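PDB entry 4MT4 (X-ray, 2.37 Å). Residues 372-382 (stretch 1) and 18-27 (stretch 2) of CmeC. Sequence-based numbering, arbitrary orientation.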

ATOM      1  N   ALA B 372      15.480  14.238  12.139  1.00 47.83           N
ATOM      2  CA  ALA B 372      16.763  13.545  12.082  1.00 47.95           C
ATOM      3  C   ALA B 372      17.858  14.325  12.804  1.00 47.55           C
ATOM      4  O   ALA B 372      18.679  13.744  13.512  1.00 46.61           O
ATOM      5  CB  ALA B 372      17.162  13.291  10.639  1.00 42.23           C
ATOM      6  N   LEU B 373      17.856  15.641  12.626  1.00 42.85           N
ATOM      7  CA  LEU B 373      18.850  16.502  13.258  1.00 54.84           C
ATOM      8  C   LEU B 373      18.651  16.580  14.769  1.00 49.55           C
ATOM      9  O   LEU B 373      19.609  16.453  15.535  1.00 46.53           O
ATOM     10  CB  LEU B 373      18.804  17.906  12.655  1.00 40.82           C
ATOM     11  CG  LEU B 373      19.361  18.042  11.237  1.00 49.65           C
ATOM     12  CD1 LEU B 373      19.149  19.453  10.705  1.00 37.80           C
ATOM     13  CD2 LEU B 373      20.837  17.665  11.196  1.00 45.43           C
ATOM     14  N   VAL B 374      17.407  16.791  15.192  1.00 45.40           N
ATOM     15  CA  VAL B 374      17.095  16.899  16.613  1.00 48.48           C
ATOM     16  C   VAL B 374      17.294  15.563  17.326  1.00 54.56           C
ATOM     17  O   VAL B 374      17.839  15.515  18.427  1.00 54.29           O
ATOM     18  CB  VAL B 374      15.652  17.393  16.842  1.00 52.05           C
ATOM     19  CG1 VAL B 374      15.294  17.348  18.316  1.00 39.90           C
ATOM     20  CG2 VAL B 374      15.485  18.806  16.301  1.00 56.01           C
ATOM     21  N   ALA B 375      16.858  14.482  16.688  1.00 46.29           N
ATOM     22  CA  ALA B 375      16.993  13.150  17.270  1.00 54.32           C
ATOM     23  C   ALA B 375      18.457  12.777  17.455  1.00 49.50           C
ATOM     24  O   ALA B 375      18.834  12.210  18.476  1.00 49.64           O
ATOM     25  CB  ALA B 375      16.290  12.112  16.407  1.00 37.50           C
ATOM     26  N   ARG B 376      19.278  13.111  16.466  1.00 43.44           N
ATOM     27  CA  ARG B 376      20.696  12.766  16.488  1.00 50.83           C
ATOM     28  C   ARG B 376      21.395  13.348  17.718  1.00 52.18           C
ATOM     29  O   ARG B 376      22.124  12.641  18.419  1.00 45.77           O
ATOM     30  CB  ARG B 376      21.375  13.256  15.203  1.00 42.86           C
ATOM     31  CG  ARG B 376      22.630  12.493  14.791  1.00 47.52           C
ATOM     32  CD  ARG B 376      23.834  12.877  15.642  1.00 48.69           C
ATOM     33  NE  ARG B 376      23.965  14.325  15.772  1.00 56.34           N
ATOM     34  CZ  ARG B 376      24.775  14.930  16.635  1.00 68.65           C
ATOM     35  NH1 ARG B 376      25.530  14.211  17.456  1.00 54.05           N
ATOM     36  NH2 ARG B 376      24.829  16.253  16.682  1.00 64.63           N
ATOM     37  N   LYS B 377      21.168  14.631  17.980  1.00 48.83           N
ATOM     38  CA  LYS B 377      21.825  15.303  19.095  1.00 60.57           C
ATOM     39  C   LYS B 377      21.186  14.946  20.437  1.00 56.90           C
ATOM     40  O   LYS B 377      21.845  14.986  21.474  1.00 55.34           O
ATOM     41  CB  LYS B 377      21.811  16.822  18.892  1.00 57.87           C
ATOM     42  CG  LYS B 377      20.438  17.469  18.985  1.00 53.53           C
ATOM     43  CD  LYS B 377      20.542  18.985  18.889  1.00 54.34           C
ATOM     44  CE  LYS B 377      19.193  19.654  19.104  1.00 50.17           C
ATOM     45  NZ  LYS B 377      19.295  21.136  19.001  1.00 60.64           N
ATOM     46  N   THR B 378      19.905  14.592  20.418  1.00 39.26           N
ATOM     47  CA  THR B 378      19.211  14.213  21.644  1.00 48.93           C
ATOM     48  C   THR B 378      19.642  12.823  22.098  1.00 58.15           C
ATOM     49  O   THR B 378      19.876  12.591  23.285  1.00 51.82           O
ATOM     50  CB  THR B 378      17.682  14.241  21.469  1.00 40.42           C
ATOM     51  OG1 THR B 378      17.267  15.556  21.081  1.00 45.43           O
ATOM     52  CG2 THR B 378      16.989  13.863  22.772  1.00 51.63           C
ATOM     53  N   ILE B 379      19.751  11.902  21.145  1.00 48.96           N
ATOM     54  CA  ILE B 379      20.195  10.546  21.437  1.00 54.97           C
ATOM     55  C   ILE B 379      21.674  10.558  21.835  1.00 48.94           C
ATOM     56  O   ILE B 379      22.136   9.697  22.588  1.00 60.30           O
ATOM     57  CB  ILE B 379      19.963   9.607  20.229  1.00 43.88           C
ATOM     58  CG1 ILE B 379      18.472   9.524  19.897  1.00 53.10           C
ATOM     59  CG2 ILE B 379      20.474   8.210  20.519  1.00 53.65           C
ATOM     60  CD1 ILE B 379      18.170   8.763  18.627  1.00 41.48           C
ATOM     61  N   ARG B 380      22.406  11.556  21.348  1.00 48.56           N
ATOM     62  CA  ARG B 380      23.800  11.740  21.740  1.00 47.57           C
ATOM     63  C   ARG B 380      23.900  11.997  23.242  1.00 57.52           C
ATOM     64  O   ARG B 380      24.810  11.502  23.909  1.00 54.28           O
ATOM     65  CB  ARG B 380      24.434  12.896  20.963  1.00 47.36           C
ATOM     66  CG  ARG B 380      25.882  13.172  21.333  1.00 49.39           C
ATOM     67  CD  ARG B 380      26.749  11.939  21.138  1.00 43.62           C
ATOM     68  NE  ARG B 380      28.138  12.190  21.507  1.00 54.39           N
ATOM     69  CZ  ARG B 380      28.618  12.058  22.740  1.00 63.33           C
ATOM     70  NH1 ARG B 380      27.820  11.675  23.727  1.00 54.06           N
ATOM     71  NH2 ARG B 380      29.897  12.308  22.985  1.00 48.95           N
ATOM     72  N   LEU B 381      22.953  12.770  23.767  1.00 47.69           N
ATOM     73  CA  LEU B 381      22.872  13.016  25.200  1.00 54.83           C
ATOM     74  C   LEU B 381      22.488  11.737  25.934  1.00 50.24           C
ATOM     75  O   LEU B 381      23.034  11.432  26.994  1.00 58.48           O
ATOM     76  CB  LEU B 381      21.859  14.121  25.506  1.00 44.12           C
ATOM     77  CG  LEU B 381      22.163  15.513  24.950  1.00 54.89           C
ATOM     78  CD1 LEU B 381      21.042  16.481  25.299  1.00 42.44           C
ATOM     79  CD2 LEU B 381      23.496  16.019  25.477  1.00 48.80           C
ATOM     80  N   GLN B 382      21.547  10.997  25.353  1.00 55.83           N
ATOM     81  CA  GLN B 382      21.083   9.737  25.924  1.00 52.21           C
ATOM     82  C   GLN B 382      22.210   8.719  26.041  1.00 62.00           C
ATOM     83  O   GLN B 382      22.191   7.864  26.927  1.00 61.37           O
ATOM     84  CB  GLN B 382      19.949   9.152  25.081  1.00 55.87           C
ATOM     85  CG  GLN B 382      18.649   9.935  25.147  1.00 60.15           C
ATOM     86  CD  GLN B 382      17.524   9.254  24.392  1.00 67.20           C
ATOM     87  OE1 GLN B 382      16.432   9.063  24.924  1.00 82.25           O
ATOM     88  NE2 GLN B 382      17.785   8.889  23.143  1.00 69.55           N
TER
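Stretch 2 (18-27) NKLGALSWEK

Residues 18-27 form an irregular segment that runs along one side of the helix containing residues 372-382. Two type I beta turns, Lys19 to Ala22 and Leu23 to Glu26, shape the segment. From Leu20 to Leu23 the contacts advance along the helix in the same sense as the sequence, from Leu373 to Leu381; after the second turn Glu26 reaches back to Arg376. The two stretches together bury 570 Å².

Leu23 covers the most surface. Its CA-to-CB bond points sideways, but the m, t rotamer brings the end of the side chain down onto the helix, where CD2 lies 3.6 Å from Lys377 O and CD1 lies 3.7 Å from both Arg380 CG and Leu381 CD2. At the other end, Leu20 places CD2 3.8 Å from Leu373 CD1 and CD1 4.3 Å from Val374 CG2. Between these apolar contacts, Lys377 extends along the segment: its NZ donates a hydrogen bond to Leu20 O at 3.0 Å.

The backbones come closest at Gly21, whose CA is 4.3 Å from Leu373 CA and 3.5 Å from Leu373 O. An ideal CB on Gly21 would lie 2.8 Å from Leu373 CD2, a clash, so the close approach depends on the absence of a side chain. Water 2 lies 2.6 Å from both Gly21 O and Leu373 O and accepts from Arg376 NE at 3.0 Å.

Arg376 ties both turns to the helix. Its NH2 donates to Gly21 O at 2.7 Å and to Glu26 OE1 at 2.9 Å, the latter within a salt bridge that also includes the hydrogen bond from NH1 to Glu26 OE2 at 3.2 Å. Glu26 OE1 also accepts from Leu23 N at 2.9 Å, which couples the second turn to this ion pair. Farther along, the edge of the Trp25 ring meets a face of the Arg380 guanidinium, with CH2 3.4 Å from Arg380 NH2.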

ATOM      1  N   ASN B  18      23.029  26.001  11.506  1.00 66.20           N
ATOM      2  CA  ASN B  18      23.844  24.825  11.793  1.00 71.74           C
ATOM      3  C   ASN B  18      23.852  24.422  13.262  1.00 74.56           C
ATOM      4  O   ASN B  18      24.617  23.548  13.673  1.00 73.04           O
ATOM      5  CB  ASN B  18      25.276  25.065  11.321  1.00 73.42           C
ATOM      6  CG  ASN B  18      25.371  25.209   9.818  1.00 88.47           C
ATOM      7  OD1 ASN B  18      25.373  24.216   9.091  1.00 94.46           O
ATOM      8  ND2 ASN B  18      25.450  26.445   9.342  1.00 84.40           N
ATOM      9  N   LYS B  19      22.995  25.062  14.049  1.00 62.59           N
ATOM     10  CA  LYS B  19      22.874  24.750  15.468  1.00 73.34           C
ATOM     11  C   LYS B  19      21.682  23.842  15.732  1.00 76.56           C
ATOM     12  O   LYS B  19      21.483  23.364  16.846  1.00 74.35           O
ATOM     13  CB  LYS B  19      22.747  26.036  16.284  1.00 85.18           C
ATOM     14  CG  LYS B  19      24.011  26.866  16.273  1.00 85.27           C
ATOM     15  CD  LYS B  19      25.177  26.072  16.831  1.00102.07           C
ATOM     16  CE  LYS B  19      25.198  26.072  18.352  1.00109.36           C
ATOM     17  NZ  LYS B  19      26.445  25.442  18.875  1.00 94.65           N
ATOM     18  N   LEU B  20      20.900  23.600  14.686  1.00 71.31           N
ATOM     19  CA  LEU B  20      19.669  22.830  14.804  1.00 66.85           C
ATOM     20  C   LEU B  20      19.937  21.390  15.233  1.00 64.10           C
ATOM     21  O   LEU B  20      19.174  20.812  16.004  1.00 60.58           O
ATOM     22  CB  LEU B  20      18.903  22.850  13.480  1.00 52.61           C
ATOM     23  CG  LEU B  20      17.585  22.070  13.444  1.00 52.47           C
ATOM     24  CD1 LEU B  20      16.642  22.551  14.536  1.00 51.20           C
ATOM     25  CD2 LEU B  20      16.931  22.185  12.077  1.00 64.48           C
ATOM     26  N   GLY B  21      21.027  20.818  14.732  1.00 52.57           N
ATOM     27  CA  GLY B  21      21.395  19.458  15.075  1.00 53.22           C
ATOM     28  C   GLY B  21      22.763  19.363  15.719  1.00 61.38           C
ATOM     29  O   GLY B  21      23.433  18.335  15.632  1.00 58.88           O
ATOM     30  N   ALA B  22      23.184  20.443  16.369  1.00 60.84           N
ATOM     31  CA  ALA B  22      24.485  20.473  17.025  1.00 69.26           C
ATOM     32  C   ALA B  22      24.354  20.790  18.509  1.00 66.02           C
ATOM     33  O   ALA B  22      23.649  21.721  18.893  1.00 65.72           O
ATOM     34  CB  ALA B  22      25.395  21.484  16.345  1.00 63.01           C
ATOM     35  N   LEU B  23      25.033  20.006  19.340  1.00 64.81           N
ATOM     36  CA  LEU B  23      25.072  20.272  20.771  1.00 79.54           C
ATOM     37  C   LEU B  23      25.954  21.485  21.048  1.00 81.22           C
ATOM     38  O   LEU B  23      26.788  21.855  20.222  1.00 78.56           O
ATOM     39  CB  LEU B  23      25.578  19.048  21.539  1.00 73.12           C
ATOM     40  CG  LEU B  23      24.657  17.824  21.518  1.00 67.29           C
ATOM     41  CD1 LEU B  23      25.282  16.662  22.270  1.00 56.85           C
ATOM     42  CD2 LEU B  23      23.293  18.168  22.099  1.00 55.20           C
ATOM     43  N   SER B  24      25.766  22.101  22.210  1.00 88.79           N
ATOM     44  CA  SER B  24      26.463  23.339  22.554  1.00 88.99           C
ATOM     45  C   SER B  24      27.981  23.168  22.601  1.00 88.60           C
ATOM     46  O   SER B  24      28.725  24.128  22.400  1.00 91.19           O
ATOM     47  CB  SER B  24      25.958  23.873  23.897  1.00 80.07           C
ATOM     48  OG  SER B  24      26.011  22.869  24.895  1.00 94.88           O
ATOM     49  N   TRP B  25      28.435  21.947  22.861  1.00 87.39           N
ATOM     50  CA  TRP B  25      29.864  21.655  22.886  1.00 83.96           C
ATOM     51  C   TRP B  25      30.313  20.955  21.606  1.00 90.25           C
ATOM     52  O   TRP B  25      31.446  20.484  21.509  1.00 86.71           O
ATOM     53  CB  TRP B  25      30.217  20.803  24.106  1.00 86.54           C
ATOM     54  CG  TRP B  25      29.362  19.583  24.273  1.00 87.50           C
ATOM     55  CD1 TRP B  25      28.221  19.476  25.014  1.00 81.89           C
ATOM     56  CD2 TRP B  25      29.586  18.291  23.694  1.00 80.70           C
ATOM     57  NE1 TRP B  25      27.719  18.200  24.930  1.00 88.24           N
ATOM     58  CE2 TRP B  25      28.539  17.453  24.125  1.00 88.23           C
ATOM     59  CE3 TRP B  25      30.570  17.763  22.852  1.00 77.46           C
ATOM     60  CZ2 TRP B  25      28.447  16.116  23.743  1.00 82.65           C
ATOM     61  CZ3 TRP B  25      30.476  16.436  22.473  1.00 80.95           C
ATOM     62  CH2 TRP B  25      29.423  15.629  22.918  1.00 76.60           C
ATOM     63  N   GLU B  26      29.416  20.895  20.625  1.00 92.69           N
ATOM     64  CA  GLU B  26      29.715  20.263  19.345  1.00 89.66           C
ATOM     65  C   GLU B  26      29.948  21.296  18.246  1.00 93.73           C
ATOM     66  O   GLU B  26      29.361  22.378  18.263  1.00 89.85           O
ATOM     67  CB  GLU B  26      28.581  19.318  18.937  1.00 81.63           C
ATOM     68  CG  GLU B  26      28.606  17.970  19.643  1.00 77.68           C
ATOM     69  CD  GLU B  26      27.522  17.031  19.146  1.00 78.31           C
ATOM     70  OE1 GLU B  26      26.477  17.527  18.677  1.00 66.11           O
ATOM     71  OE2 GLU B  26      27.716  15.799  19.220  1.00 70.45           O
ATOM     72  N   LYS B  27      30.814  20.953  17.296  1.00 94.77           N
ATOM     73  CA  LYS B  27      31.117  21.830  16.170  1.00 92.70           C
ATOM     74  C   LYS B  27      29.985  21.805  15.144  1.00102.16           C
ATOM     75  O   LYS B  27      29.541  20.736  14.716  1.00 94.66           O
ATOM     76  CB  LYS B  27      32.448  21.423  15.521  1.00 86.15           C
ATOM     77  CG  LYS B  27      32.485  21.490  13.998  1.00103.74           C
ATOM     78  CD  LYS B  27      32.731  22.893  13.472  1.00105.85           C
ATOM     79  CE  LYS B  27      33.136  22.847  12.007  1.00106.22           C
ATOM     80  NZ  LYS B  27      32.235  21.962  11.214  1.00106.97           N
TER
HETATM   81  O   HOH W   1      23.831  15.984  13.078  1.00 50.58           O
HETATM   82  O   HOH W   2      22.026  16.345  14.609  1.00 51.30           O